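Local coordinates for molybdenum cofactor carrier protein (Chlamydomonas reinhardtii, PDB 2IZ6) that probably binds the molybdenum cofactor and carries it within the cell, at residues Thr71-Leu76 / Val88-Val93; Lys13-Val18 / Ile47-Gly52. All blocks are in the same frame, centred on the assembly; numbering follows the deposited sequence. Where two conformers were deposited one is given.

Contact 1: residues Thr71-Leu76 / Val88-Val93; sequences TTIGVL and VDIPIV
Ile73 pairs with Ile90 in a parallel ladder that runs on to Leu76 and Val93, the axes of strands 72-76 and 90-93 being 4.6 Å apart at closest and inclined by 24°. Gly74 sits at its middle, its N giving to Ile90 O and its O receiving Ile92 N. At the start of the ladder the backbone bond from Ile90 N to Thr72 O is joined by two side-chain bonds. Asp89 OD2 accepts Thr72 N at 3.0 Å, on the anti side of the carboxylate and 29° out of its plane; the same oxygen forms a salt bridge with Lys66. Thr72 OG1, placed between its backbone N and carbonyl carbon (chi1 58°), takes Asp89 N at 2.9 Å and is also hydrogen-bonded to Ala87 O. Strand 90-93 is the outermost of the parallel sheet within this chain, and Ile73 and Ile90 pack on Ile90 of the second subunit. On their face Ile73 CG2 runs alongside Ile92 CG1, 3.7 Å away. Across the sheet Leu76 CD1 rests 3.9 Å from Pro91 CB, while Val88 CG1 approaches Gly74 N to 3.7 Å. Two bonds thus grip the Asp89 carboxylate oxygen, and its charge is probably balanced by Lys66.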
# COMPACT_ATOMS: atom_id res chain seq x y z
N THR A 71 -18.77 -19.21 0.56
CA THR A 71 -17.50 -18.94 1.15
C THR A 71 -17.33 -17.40 1.08
O THR A 71 -17.64 -16.76 0.08
CB THR A 71 -16.36 -19.52 0.33
OG1 THR A 71 -16.37 -20.95 0.44
CG2 THR A 71 -15.00 -19.04 0.81
N THR A 72 -16.84 -16.82 2.18
CA THR A 72 -16.68 -15.41 2.29
C THR A 72 -15.24 -15.01 2.66
O THR A 72 -14.58 -15.60 3.53
CB THR A 72 -17.57 -14.85 3.39
OG1 THR A 72 -17.29 -15.46 4.64
CG2 THR A 72 -19.09 -15.00 3.09
N ILE A 73 -14.85 -13.93 2.05
CA ILE A 73 -13.53 -13.32 2.26
C ILE A 73 -13.79 -11.92 2.73
O ILE A 73 -14.42 -11.11 2.03
CB ILE A 73 -12.63 -13.33 1.01
CG1 ILE A 73 -12.39 -14.73 0.42
CG2 ILE A 73 -11.29 -12.62 1.35
CD1 ILE A 73 -11.82 -14.68 -0.97
N GLY A 74 -13.30 -11.60 3.93
CA GLY A 74 -13.50 -10.29 4.49
C GLY A 74 -12.16 -9.65 4.69
O GLY A 74 -11.28 -10.21 5.34
N VAL A 75 -11.99 -8.48 4.07
CA VAL A 75 -10.76 -7.72 4.04
C VAL A 75 -10.83 -6.61 5.07
O VAL A 75 -11.82 -5.87 5.14
CB VAL A 75 -10.50 -7.18 2.60
CG1 VAL A 75 -9.10 -6.54 2.54
CG2 VAL A 75 -10.66 -8.29 1.61
N LEU A 76 -9.77 -6.52 5.86
CA LEU A 76 -9.69 -5.58 7.00
C LEU A 76 -8.30 -4.92 6.94
O LEU A 76 -7.36 -5.54 6.47
CB LEU A 76 -9.74 -6.42 8.28
CG LEU A 76 -10.93 -7.35 8.45
CD1 LEU A 76 -10.49 -8.68 8.94
CD2 LEU A 76 -11.96 -6.70 9.38
N VAL A 88 -17.43 -14.16 8.43
CA VAL A 88 -16.23 -14.12 7.60
C VAL A 88 -15.52 -15.50 7.73
O VAL A 88 -15.19 -15.94 8.82
CB VAL A 88 -15.32 -13.02 8.08
CG1 VAL A 88 -14.02 -12.99 7.30
CG2 VAL A 88 -16.04 -11.67 8.01
N ASP A 89 -15.31 -16.16 6.60
CA ASP A 89 -14.53 -17.38 6.58
C ASP A 89 -13.02 -17.11 6.59
O ASP A 89 -12.28 -17.75 7.28
CB ASP A 89 -14.87 -18.20 5.34
CG ASP A 89 -16.24 -18.80 5.38
OD1 ASP A 89 -16.66 -19.22 6.47
OD2 ASP A 89 -16.89 -18.91 4.33
N ILE A 90 -12.59 -16.21 5.72
CA ILE A 90 -11.18 -15.94 5.43
C ILE A 90 -10.95 -14.45 5.63
O ILE A 90 -11.37 -13.64 4.77
CB ILE A 90 -10.83 -16.34 4.02
CG1 ILE A 90 -11.06 -17.86 3.79
CG2 ILE A 90 -9.40 -15.95 3.69
CD1 ILE A 90 -11.03 -18.25 2.35
N PRO A 91 -10.35 -14.06 6.78
CA PRO A 91 -10.02 -12.67 7.01
C PRO A 91 -8.72 -12.34 6.37
O PRO A 91 -7.72 -12.96 6.72
CB PRO A 91 -9.99 -12.57 8.58
CG PRO A 91 -10.42 -13.89 9.11
CD PRO A 91 -10.06 -14.86 7.99
N ILE A 92 -8.72 -11.38 5.46
CA ILE A 92 -7.50 -10.89 4.83
C ILE A 92 -7.18 -9.54 5.49
O ILE A 92 -7.98 -8.60 5.43
CB ILE A 92 -7.64 -10.76 3.28
CG1 ILE A 92 -7.88 -12.12 2.63
CG2 ILE A 92 -6.43 -10.07 2.69
CD1 ILE A 92 -6.75 -13.11 2.74
N VAL A 93 -6.01 -9.45 6.09
CA VAL A 93 -5.59 -8.25 6.83
C VAL A 93 -4.47 -7.59 6.05
O VAL A 93 -3.41 -8.18 5.91
CB VAL A 93 -5.10 -8.63 8.21
CG1 VAL A 93 -4.76 -7.35 9.03
CG2 VAL A 93 -6.11 -9.35 8.97

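Contact 2: residues Lys13-Val18 / Ile47-Gly52; sequences KPIIGV and ILLTGG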
# COMPACT_ATOMS: atom_id res chain seq x y z
N LYS A 13 -13.37 -21.08 -8.39
CA LYS A 13 -14.65 -20.38 -8.18
C LYS A 13 -14.47 -18.88 -8.46
O LYS A 13 -13.44 -18.28 -8.05
CB LYS A 13 -15.21 -20.49 -6.72
CG LYS A 13 -15.79 -21.83 -6.16
CD LYS A 13 -16.37 -21.43 -4.79
CE LYS A 13 -16.88 -22.58 -3.99
NZ LYS A 13 -17.30 -22.03 -2.63
N PRO A 14 -15.44 -18.27 -9.20
CA PRO A 14 -15.47 -16.81 -9.36
C PRO A 14 -15.50 -16.12 -8.03
O PRO A 14 -16.03 -16.67 -7.05
CB PRO A 14 -16.77 -16.58 -10.19
CG PRO A 14 -17.02 -17.88 -10.87
CD PRO A 14 -16.50 -18.94 -9.97
N ILE A 15 -14.93 -14.90 -8.00
CA ILE A 15 -14.91 -14.07 -6.84
C ILE A 15 -15.65 -12.82 -7.25
O ILE A 15 -15.31 -12.16 -8.23
CB ILE A 15 -13.51 -13.73 -6.44
CG1 ILE A 15 -12.73 -15.01 -6.07
CG2 ILE A 15 -13.54 -12.75 -5.24
CD1 ILE A 15 -11.29 -14.73 -5.66
N ILE A 16 -16.69 -12.53 -6.53
CA ILE A 16 -17.51 -11.31 -6.73
C ILE A 16 -17.27 -10.40 -5.58
O ILE A 16 -17.53 -10.73 -4.43
CB ILE A 16 -19.04 -11.64 -6.89
CG1 ILE A 16 -19.25 -12.76 -7.91
CG2 ILE A 16 -19.83 -10.38 -7.21
CD1 ILE A 16 -18.63 -12.61 -9.24
N GLY A 17 -16.85 -9.19 -5.91
CA GLY A 17 -16.63 -8.17 -4.93
C GLY A 17 -17.87 -7.36 -4.69
O GLY A 17 -18.64 -7.09 -5.58
N VAL A 18 -18.10 -6.95 -3.43
CA VAL A 18 -19.20 -6.13 -3.08
C VAL A 18 -18.68 -4.97 -2.26
O VAL A 18 -17.93 -5.14 -1.33
CB VAL A 18 -20.28 -6.89 -2.30
CG1 VAL A 18 -21.39 -5.98 -1.74
CG2 VAL A 18 -20.83 -8.00 -3.15
N ILE A 47 -17.62 -17.05 -4.73
CA ILE A 47 -17.00 -16.53 -3.50
C ILE A 47 -17.32 -15.03 -3.36
O ILE A 47 -17.23 -14.32 -4.36
CB ILE A 47 -15.49 -16.74 -3.50
CG1 ILE A 47 -15.07 -18.22 -3.54
CG2 ILE A 47 -14.85 -16.09 -2.29
CD1 ILE A 47 -13.60 -18.46 -3.86
N LEU A 48 -17.76 -14.60 -2.17
CA LEU A 48 -17.96 -13.19 -1.89
C LEU A 48 -16.69 -12.60 -1.30
O LEU A 48 -16.20 -13.13 -0.31
CB LEU A 48 -19.05 -13.06 -0.88
CG LEU A 48 -19.34 -11.66 -0.26
CD1 LEU A 48 -19.79 -10.73 -1.37
CD2 LEU A 48 -20.39 -11.68 0.88
N LEU A 49 -16.27 -11.46 -1.83
CA LEU A 49 -15.13 -10.71 -1.34
C LEU A 49 -15.66 -9.35 -0.96
O LEU A 49 -16.26 -8.66 -1.80
CB LEU A 49 -14.10 -10.56 -2.48
CG LEU A 49 -12.87 -9.70 -2.22
CD1 LEU A 49 -12.00 -10.29 -1.23
CD2 LEU A 49 -11.99 -9.59 -3.49
N THR A 50 -15.51 -8.94 0.31
CA THR A 50 -16.00 -7.65 0.76
C THR A 50 -15.22 -7.20 1.99
O THR A 50 -14.28 -7.86 2.41
CB THR A 50 -17.55 -7.67 0.97
OG1 THR A 50 -18.09 -6.36 1.14
CG2 THR A 50 -17.90 -8.49 2.14
N GLY A 51 -15.57 -6.03 2.52
CA GLY A 51 -14.96 -5.56 3.76
C GLY A 51 -15.36 -6.42 4.94
O GLY A 51 -16.50 -6.92 4.98
N GLY A 52 -14.44 -6.64 5.87
CA GLY A 52 -14.66 -7.64 6.93
C GLY A 52 -15.09 -7.10 8.26
O GLY A 52 -15.25 -7.87 9.22
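Ile47 N donates to Pro14 O at 2.8 Å, the first of four backbone hydrogen bonds that join strand 15-18 to strand 47-51 in parallel. Ile16 then uses both its polar backbone atoms: its N reaches Ile47 O with an N-H...O angle of 173°, and its O receives Leu49 N, which is tilted 35° from the carbonyl plane. Val18 N to Leu49 O, 3.0 Å, completes the backbone set. Carbon donors add to it, with Gly17 CA 3.2 Å from the same Leu49 O.

The last polar link comes from a side chain. Thr50 OG1, anti to its own backbone N (chi1 -168°), donates to Val18 O at 2.8 Å from above the carbonyl plane. A valine in place of Thr50 would probably leave Val18 O without this hydroxyl donor and the ends of the two strands less firmly joined.

These strands are the two arms of a beta-alpha-beta unit, connected through helix 28-43, and lie inside the parallel sheet of a Rossmann-like fold, consistent with the SLOG clan. Strand 72-76 adjoins strand 47-51 on its other edge.

Apolar contacts divide between the two faces of the sheet. On one, Ile15 and Ile47 run alongside each other, with Ile15 CG1 4.1 Å from Ile47 CB. The extended chain of Lys13 passes across Ile47, its CD 3.7 Å from Ile47 CG1. Pro91 and Ile90 of the second subunit pack on Ile15 and Ile47 respectively. On the opposite face Leu48 CD1 presses to 3.4 Å from Val18 CG2, closer than carbons normally pack, while Val18 also touches Leu37 and Ile41 of helix 28-43.

Overall arrangement
From the N terminus, contact 2 comes first and closes the loop through helix 28-43. Helix 57-67 then carries the chain to strand 72-76, where contact 1 opens; it closes over a segment without helix or strand, partly unmodelled, that ends at strand 90-93. The two contacts therefore follow in series, neither nested nor crossed. The centres of the two contacts lie about 9 Å apart, and adjacent strands 47-51 and 72-76 join them, with probable hydrogen bonds from Ile73 N to Leu48 O and from Gly52 N to Val75 O. Together they tie the sheet's outermost strand in this chain, 90-93, to strand 15-19, and both touch the second subunit.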